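Local coordinates for protein PHOX (Pseudomonas fluorescens, PDB 4A9V) that catalyses phosphotransfer chemistry as an alkaline phosphatase, using a complex iron-calcium cofactor held in a beta-propeller fold, at residues A[549-552]-A[553-556]; A[92-95]-A[96-100]; A[220-223]-A[224-228]. All blocks are in the same frame, centred on the assembly; numbering follows the deposited sequence.

Contact 1 (A[549-552]-A[553-556])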
loop_
_atom_site.group_PDB
_atom_site.type_symbol
_atom_site.label_atom_id
_atom_site.label_comp_id
_atom_site.label_asym_id
_atom_site.label_seq_id
_atom_site.Cartn_x
_atom_site.Cartn_y
_atom_site.Cartn_z
ATOM N N ILE A 549 10.394 -5.470 5.523
ATOM C CA ILE A 549 10.328 -6.906 5.363
ATOM C C ILE A 549 9.107 -7.379 6.141
ATOM O O ILE A 549 9.067 -7.306 7.370
ATOM C CB ILE A 549 11.601 -7.570 5.927
ATOM C CG1 ILE A 549 12.855 -7.071 5.194
ATOM C CG2 ILE A 549 11.480 -9.084 5.864
ATOM C CD1 ILE A 549 12.860 -7.293 3.695
ATOM N N GLN A 550 8.066 -7.736 5.401
ATOM C CA GLN A 550 6.761 -8.018 5.970
ATOM C C GLN A 550 6.521 -9.526 6.040
ATOM O O GLN A 550 6.832 -10.261 5.104
ATOM C CB GLN A 550 5.666 -7.341 5.130
ATOM C CG GLN A 550 4.302 -7.319 5.796
ATOM C CD GLN A 550 3.192 -6.961 4.836
ATOM O OE1 GLN A 550 3.078 -7.549 3.758
ATOM N NE2 GLN A 550 2.341 -6.021 5.235
ATOM N N HIS A 551 5.935 -9.949 7.157
ATOM C CA HIS A 551 5.597 -11.353 7.427
ATOM C C HIS A 551 6.673 -12.346 7.059
ATOM O O HIS A 551 6.381 -13.395 6.497
ATOM C CB HIS A 551 4.239 -11.749 6.821
ATOM C CG HIS A 551 4.166 -11.643 5.308
ATOM N ND1 HIS A 551 4.777 -12.514 4.473
ATOM C CD2 HIS A 551 3.465 -10.756 4.498
ATOM C CE1 HIS A 551 4.488 -12.190 3.201
ATOM N NE2 HIS A 551 3.681 -11.120 3.218
ATOM N N PRO A 552 7.920 -12.107 7.496
ATOM C CA PRO A 552 8.886 -13.188 7.345
ATOM C C PRO A 552 8.390 -14.466 8.009
ATOM O O PRO A 552 7.820 -14.423 9.100
ATOM C CB PRO A 552 10.137 -12.646 8.046
ATOM C CG PRO A 552 9.611 -11.673 9.037
ATOM C CD PRO A 552 8.419 -11.041 8.383
ATOM N N GLY A 553 8.564 -15.596 7.337
ATOM C CA GLY A 553 8.145 -16.868 7.900
ATOM C C GLY A 553 6.635 -17.033 7.987
ATOM O O GLY A 553 6.145 -17.768 8.836
ATOM N N GLU A 554 5.899 -16.496 7.017
ATOM C CA GLU A 554 4.445 -16.645 7.028
ATOM C C GLU A 554 3.994 -18.108 7.021
ATOM O O GLU A 554 2.968 -18.437 7.611
ATOM C CB GLU A 554 3.798 -15.870 5.877
ATOM C CG GLU A 554 4.064 -16.447 4.498
ATOM C CD GLU A 554 3.366 -15.680 3.383
ATOM O OE1 GLU A 554 2.498 -14.821 3.669
ATOM O OE2 GLU A 554 3.677 -15.964 2.208
ATOM N N ASN A 555 4.822 -18.988 6.459
ATOM C CA ASN A 555 4.532 -20.423 6.447
ATOM C C ASN A 555 5.497 -21.237 7.306
ATOM O O ASN A 555 5.601 -22.451 7.147
ATOM C CB ASN A 555 4.558 -20.950 5.012
ATOM C CG ASN A 555 3.441 -20.380 4.165
ATOM O OD1 ASN A 555 2.336 -20.158 4.658
ATOM N ND2 ASN A 555 3.778 -19.965 2.950
ATOM N N GLY A 556 6.161 -20.578 8.246
ATOM C CA GLY A 556 6.865 -21.260 9.324
ATOM C C GLY A 556 8.338 -21.539 9.066
ATOM O O GLY A 556 8.955 -22.320 9.793
#
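His551 and Glu554 meet across a type II beta turn, as its first and last residues, where the chain leaves strand 544-550 of the beta-propeller. Their CA atoms are 5.4 Å apart, and the two side chains run alongside each other in the same direction. Both carry CG between the backbone N and the carbonyl carbon (chi1 62° for His551, 70° for Glu554), which brings Glu554 OE1 over one face of the imidazole; ring and carboxylate planes are 8° apart. Glu554 OE1 sits 3.3 Å from His551 CE1, above the rim of the ring; its position over the face rules out a straight bond with the ring nitrogens. The histidine side is the tight one: the ring is buried, with ND1 bonded to Gly530 O and NE2 to Glu532 OE1, and Glu532 is a lithium ligand in this structure. A leucine here would probably leave Glu532 OE1 and Gly530 O without their histidine partner, and the Glu532 carboxylate freer to turn beside the lithium ion. The other side is looser: Glu554 is partly exposed, and a type I turn leads to the exposed Asn555 and Gly556, closed by Gly556 N donating to Gly553 O at 2.9 Å.

Contact 2 (A[92-95]-A[96-100]). With EDO (1,2-ethanediol), chain J.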
loop_
_atom_site.group_PDB
_atom_site.type_symbol
_atom_site.label_atom_id
_atom_site.label_comp_id
_atom_site.label_asym_id
_atom_site.label_seq_id
_atom_site.Cartn_x
_atom_site.Cartn_y
_atom_site.Cartn_z
ATOM N N THR A 92 -1.886 -9.157 10.928
ATOM C CA THR A 92 -1.087 -9.898 11.891
ATOM C C THR A 92 -1.089 -11.380 11.566
ATOM O O THR A 92 -1.885 -11.857 10.765
ATOM C CB THR A 92 -1.540 -9.622 13.346
ATOM O OG1 THR A 92 -0.638 -10.252 14.269
ATOM C CG2 THR A 92 -2.950 -10.131 13.593
ATOM N N ASN A 93 -0.141 -12.087 12.161
ATOM C CA ASN A 93 0.104 -13.489 11.862
ATOM C C ASN A 93 -0.243 -14.315 13.093
ATOM O O ASN A 93 0.498 -14.298 14.079
ATOM C CB ASN A 93 1.584 -13.660 11.534
ATOM C CG ASN A 93 2.066 -12.637 10.519
ATOM O OD1 ASN A 93 1.554 -12.572 9.404
ATOM N ND2 ASN A 93 3.009 -11.794 10.921
ATOM N N TYR A 94 -1.432 -14.907 13.107
ATOM C CA TYR A 94 -1.926 -15.559 14.314
ATOM C C TYR A 94 -0.959 -16.636 14.833
ATOM O O TYR A 94 -0.886 -16.871 16.035
ATOM C CB TYR A 94 -3.309 -16.173 14.083
ATOM C CG TYR A 94 -4.428 -15.175 13.830
ATOM C CD1 TYR A 94 -4.341 -13.856 14.248
ATOM C CD2 TYR A 94 -5.607 -15.580 13.228
ATOM C CE1 TYR A 94 -5.401 -12.979 14.087
ATOM C CE2 TYR A 94 -6.678 -14.716 13.081
ATOM C CZ TYR A 94 -6.585 -13.430 13.558
ATOM O OH TYR A 94 -7.617 -12.530 13.405
ATOM N N ARG A 95 -0.227 -17.294 13.936
ATOM C CA ARG A 95 0.712 -18.322 14.379
ATOM C C ARG A 95 1.781 -17.786 15.315
ATOM O O ARG A 95 2.334 -18.542 16.114
ATOM C CB ARG A 95 1.344 -19.059 13.195
ATOM C CG ARG A 95 2.388 -18.277 12.424
ATOM C CD ARG A 95 2.850 -19.033 11.186
ATOM N NE ARG A 95 3.500 -20.293 11.536
ATOM C CZ ARG A 95 3.353 -21.428 10.858
ATOM N NH1 ARG A 95 2.674 -21.442 9.720
ATOM N NH2 ARG A 95 4.028 -22.504 11.226
ATOM N N TYR A 96 2.065 -16.489 15.216
ATOM C CA TYR A 96 3.073 -15.841 16.051
ATOM C C TYR A 96 2.465 -14.912 17.102
ATOM O O TYR A 96 3.105 -14.617 18.106
ATOM C CB TYR A 96 4.089 -15.086 15.191
ATOM C CG TYR A 96 4.765 -15.954 14.158
ATOM C CD1 TYR A 96 5.411 -17.123 14.523
ATOM C CD2 TYR A 96 4.784 -15.590 12.819
ATOM C CE1 TYR A 96 6.025 -17.920 13.582
ATOM C CE2 TYR A 96 5.415 -16.373 11.872
ATOM C CZ TYR A 96 6.013 -17.550 12.259
ATOM O OH TYR A 96 6.608 -18.378 11.336
ATOM N N LEU A 97 1.260 -14.410 16.869
ATOM C CA LEU A 97 0.696 -13.376 17.724
ATOM C C LEU A 97 0.311 -13.929 19.101
ATOM O O LEU A 97 0.501 -13.267 20.119
ATOM C CB LEU A 97 -0.523 -12.739 17.053
ATOM C CG LEU A 97 -1.213 -11.634 17.858
ATOM C CD1 LEU A 97 -0.260 -10.480 18.146
ATOM C CD2 LEU A 97 -2.456 -11.143 17.134
ATOM N N TYR A 98 -0.307 -15.108 19.103
ATOM C CA TYR A 98 -0.859 -15.714 20.315
ATOM C C TYR A 98 0.003 -16.907 20.723
ATOM O O TYR A 98 0.509 -17.619 19.861
ATOM C CB TYR A 98 -2.286 -16.207 20.059
ATOM C CG TYR A 98 -3.217 -15.157 19.496
ATOM C CD1 TYR A 98 -3.525 -14.007 20.214
ATOM C CD2 TYR A 98 -3.795 -15.323 18.245
ATOM C CE1 TYR A 98 -4.435 -13.083 19.727
ATOM C CE2 TYR A 98 -4.725 -14.422 17.758
ATOM C CZ TYR A 98 -5.017 -13.289 18.484
ATOM O OH TYR A 98 -5.905 -12.377 17.943
ATOM N N PRO A 99 0.023 -17.241 22.021
ATOM C CA PRO A 99 0.769 -18.444 22.411
ATOM C C PRO A 99 0.190 -19.702 21.778
ATOM O O PRO A 99 0.931 -20.624 21.442
ATOM C CB PRO A 99 0.620 -18.495 23.934
ATOM C CG PRO A 99 0.150 -17.149 24.346
ATOM C CD PRO A 99 -0.565 -16.542 23.174
ATOM N N HIS A 100 -1.131 -19.725 21.621
ATOM C CA HIS A 100 -1.820 -20.875 21.050
ATOM C C HIS A 100 -1.640 -20.977 19.554
ATOM O O HIS A 100 -1.896 -22.035 18.973
ATOM C CB HIS A 100 -3.308 -20.857 21.416
ATOM C CG HIS A 100 -4.019 -19.571 21.065
ATOM N ND1 HIS A 100 -4.337 -19.243 19.796
ATOM C CD2 HIS A 100 -4.584 -18.587 21.876
ATOM C CE1 HIS A 100 -5.069 -18.114 19.797
ATOM N NE2 HIS A 100 -5.189 -17.693 21.066
HETATM C C1 EDO J . 4.642 -19.600 19.878
HETATM O O1 EDO J . 5.515 -18.509 20.196
HETATM C C2 EDO J . 3.367 -19.075 19.219
HETATM O O2 EDO J . 3.255 -17.662 19.460
#
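The contact is the single-turn helix 94-97 and its N-cap, Asn93, whose carbonyl receives two backbone N-H groups from the following residues. Leu97 N approaches Asn93 O in the carbonyl plane at 2.9 Å, closing the alpha-helical turn, while Tyr96 N reaches the same Asn93 O, also at 2.9 Å, from well above that plane. A third bond, Leu97 N to Tyr94 O, is weak. The Asn93 side chain makes no capping bond; its ND2 is held by Asn67 instead. Arg95 and Tyr96 then pair as neighbours. Arg95 places CG in the pocket flanked by its own backbone N and carbonyl carbon (chi1 74°), and from there the methylene stands over the centre of the Tyr96 ring: Arg95 CG is 3.5 Å from the Tyr96 centroid and 6° off the ring normal, a clear CH-pi contact. On another side of the turn, Tyr94 and Tyr98 run side by side, their planes inclined by 38°, with Tyr94 CD1 3.6 Å from Tyr98 CE2; the Tyr98 hydroxyl is fixed by Asp109 O. Leu97 lies crosswise to Thr92, bringing Leu97 CD2 to 3.5 Å from Thr92 OG1, an oxygen whose polar partner is Asp66. Where the helix ends, the Tyr98 carbonyl accepts a bond from an ethanediol, probably picked up from the crystallisation liquor, at 2.8 Å between EDO O2 and Tyr98 O. A carbonyl at the N-cap taking the amides three and four residues on combines a 3-10-type and an alpha-type bond in the single turn of helix 94-97.

Contact 3 (A[220-223]-A[224-228])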
loop_
_atom_site.group_PDB
_atom_site.type_symbol
_atom_site.label_atom_id
_atom_site.label_comp_id
_atom_site.label_asym_id
_atom_site.label_seq_id
_atom_site.Cartn_x
_atom_site.Cartn_y
_atom_site.Cartn_z
ATOM N N ALA A 220 -19.889 -14.015 5.331
ATOM C CA ALA A 220 -20.284 -14.323 6.697
ATOM C C ALA A 220 -19.145 -14.941 7.498
ATOM O O ALA A 220 -19.068 -14.765 8.712
ATOM C CB ALA A 220 -21.488 -15.248 6.699
ATOM N N ALA A 221 -18.267 -15.670 6.820
ATOM C CA ALA A 221 -17.193 -16.389 7.498
ATOM C C ALA A 221 -16.032 -15.481 7.912
ATOM O O ALA A 221 -15.266 -15.846 8.802
ATOM C CB ALA A 221 -16.682 -17.524 6.627
ATOM N N SER A 222 -15.916 -14.310 7.278
ATOM C CA SER A 222 -14.675 -13.520 7.253
ATOM C C SER A 222 -13.569 -14.271 6.520
ATOM O O SER A 222 -13.733 -15.453 6.209
ATOM C CB SER A 222 -14.228 -13.102 8.668
ATOM O OG SER A 222 -13.348 -14.047 9.266
ATOM N N ARG A 223 -12.491 -13.574 6.166
ATOM C CA ARG A 223 -11.381 -14.224 5.471
ATOM C C ARG A 223 -10.370 -14.788 6.468
ATOM O O ARG A 223 -9.246 -14.307 6.575
ATOM C CB ARG A 223 -10.719 -13.294 4.456
ATOM C CG ARG A 223 -9.945 -14.052 3.386
ATOM C CD ARG A 223 -9.326 -13.138 2.340
ATOM N NE ARG A 223 -10.330 -12.342 1.639
ATOM C CZ ARG A 223 -10.796 -12.622 0.424
ATOM N NH1 ARG A 223 -10.642 -13.839 -0.082
ATOM N NH2 ARG A 223 -11.521 -11.721 -0.233
ATOM N N GLU A 224 -10.819 -15.769 7.244
ATOM C CA GLU A 224 -10.002 -16.377 8.285
ATOM C C GLU A 224 -9.439 -15.319 9.231
ATOM O O GLU A 224 -8.359 -15.488 9.792
ATOM C CB GLU A 224 -8.878 -17.215 7.663
ATOM C CG GLU A 224 -9.392 -18.353 6.791
ATOM C CD GLU A 224 -8.289 -19.125 6.088
ATOM O OE1 GLU A 224 -7.100 -18.869 6.369
ATOM O OE2 GLU A 224 -8.617 -20.043 5.305
ATOM N N ILE A 225 -10.263 -14.319 9.538
ATOM C CA ILE A 225 -9.923 -13.316 10.543
ATOM C C ILE A 225 -10.661 -13.589 11.868
ATOM O O ILE A 225 -10.040 -13.626 12.938
ATOM C CB ILE A 225 -10.225 -11.890 10.021
ATOM C CG1 ILE A 225 -9.422 -11.596 8.752
ATOM C CG2 ILE A 225 -9.950 -10.854 11.096
ATOM C CD1 ILE A 225 -7.931 -11.784 8.904
ATOM N N ASN A 226 -11.976 -13.784 11.794
ATOM C CA ASN A 226 -12.758 -14.302 12.907
ATOM C C ASN A 226 -12.628 -13.432 14.156
ATOM O O ASN A 226 -12.453 -13.913 15.280
ATOM C CB ASN A 226 -12.400 -15.767 13.149
ATOM C CG ASN A 226 -12.762 -16.643 11.962
ATOM O OD1 ASN A 226 -13.768 -16.403 11.297
ATOM N ND2 ASN A 226 -11.872 -17.559 11.604
ATOM N N TRP A 227 -12.873 -12.140 13.948
ATOM C CA TRP A 227 -13.096 -11.197 15.040
ATOM C C TRP A 227 -14.539 -11.161 15.475
ATOM O O TRP A 227 -14.834 -10.972 16.653
ATOM C CB TRP A 227 -12.676 -9.798 14.610
ATOM C CG TRP A 227 -11.206 -9.652 14.351
ATOM C CD1 TRP A 227 -10.190 -10.558 14.642
ATOM C CD2 TRP A 227 -10.545 -8.491 13.778
ATOM N NE1 TRP A 227 -8.972 -10.036 14.304
ATOM C CE2 TRP A 227 -9.128 -8.828 13.706
ATOM C CE3 TRP A 227 -10.989 -7.326 13.187
ATOM C CZ2 TRP A 227 -8.206 -7.975 13.137
ATOM C CZ3 TRP A 227 -10.056 -6.470 12.621
ATOM C CH2 TRP A 227 -8.697 -6.790 12.589
ATOM N N HIS A 228 -15.456 -11.314 14.524
ATOM C CA HIS A 228 -16.879 -11.123 14.789
ATOM C C HIS A 228 -17.499 -12.018 15.843
ATOM O O HIS A 228 -18.476 -11.613 16.464
ATOM C CB HIS A 228 -17.678 -11.197 13.488
ATOM C CG HIS A 228 -17.591 -12.535 12.795
ATOM N ND1 HIS A 228 -16.557 -12.872 11.989
ATOM C CD2 HIS A 228 -18.455 -13.623 12.804
ATOM C CE1 HIS A 228 -16.730 -14.137 11.560
ATOM N NE2 HIS A 228 -17.891 -14.595 12.058
HETATM O O HOH W 1 -13.073 -17.623 8.078
#
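The paths 220-223 and 224-228 run 135° apart end to end, so the chain doubles back on itself without any helix or strand, in a surface loop between helix 211-216 and strand 249-252, away from the metal sites. The reversal begins at an inverse gamma turn centred on Arg223, in which Glu224 N reaches Ser222 O at 3.1 Å; this bond is weak. Ser222, Glu224 and Asn226 all have positive phi, marking an irregular path.

Inside the bend, the buried Ser222 hydroxyl organises the backbone. Asn226 N donates to Ser222 OG at 2.9 Å, and Ile225 N donates to Ser222 OG at 3.1 Å, so consecutive amides point at one oxygen. The proton of that hydroxyl goes the other way: Ser222 OG donates to Ala221 O at 2.7 Å, in the carbonyl plane and on a lone pair. Its chi1 of 91° lies some thirty degrees off the usual staggered value, a departure consistent with the three bonds setting its rotation. Ala221 O has further company. A water donates to Ala221 O and accepts from Glu224 N, 3.0 Å from the latter, bridging the mouth of the bend. Ala221 O also lies at the edge of the His228 ring, near its plane, 3.6 Å from His228 CE1. Asn226 OD1 stands 3.0 Å from Ala221 O, both of them acceptors, an approach that would be somewhat unfavourable by itself. Outside the bend, Arg223 turns away and its NE forms a salt bridge with Asp198.

The chemistry implies a loop in which one side-chain oxygen, Ser222 OG, joins two backbone amides and a carbonyl, and the electrostatic cost of the two crowded oxygens is probably offset by the hydroxyl and water protons given to Ala221 O.

Along the chain the order is contact 2, contact 3, contact 1, yet in space contact 2 lies between the others: its centre is about 12 Å from that of contact 1 and about 16 Å from that of contact 3, while contacts 1 and 3 are about 21 Å apart and do not touch. Two tyrosine hydroxyls of the 92-100 region make the joins, Tyr96 OH with Gly553 O at 2.6 Å and Tyr94 OH with Ile225 O at 2.7 Å. Contact 1 lies at the end of strand 544-550, whose sheet combines the N-terminal strand 30-37 with C-terminal strands. Stretches far apart in sequence, two loops and the short helix 94-97, are thereby joined, contact 1 being the one beside a metal site.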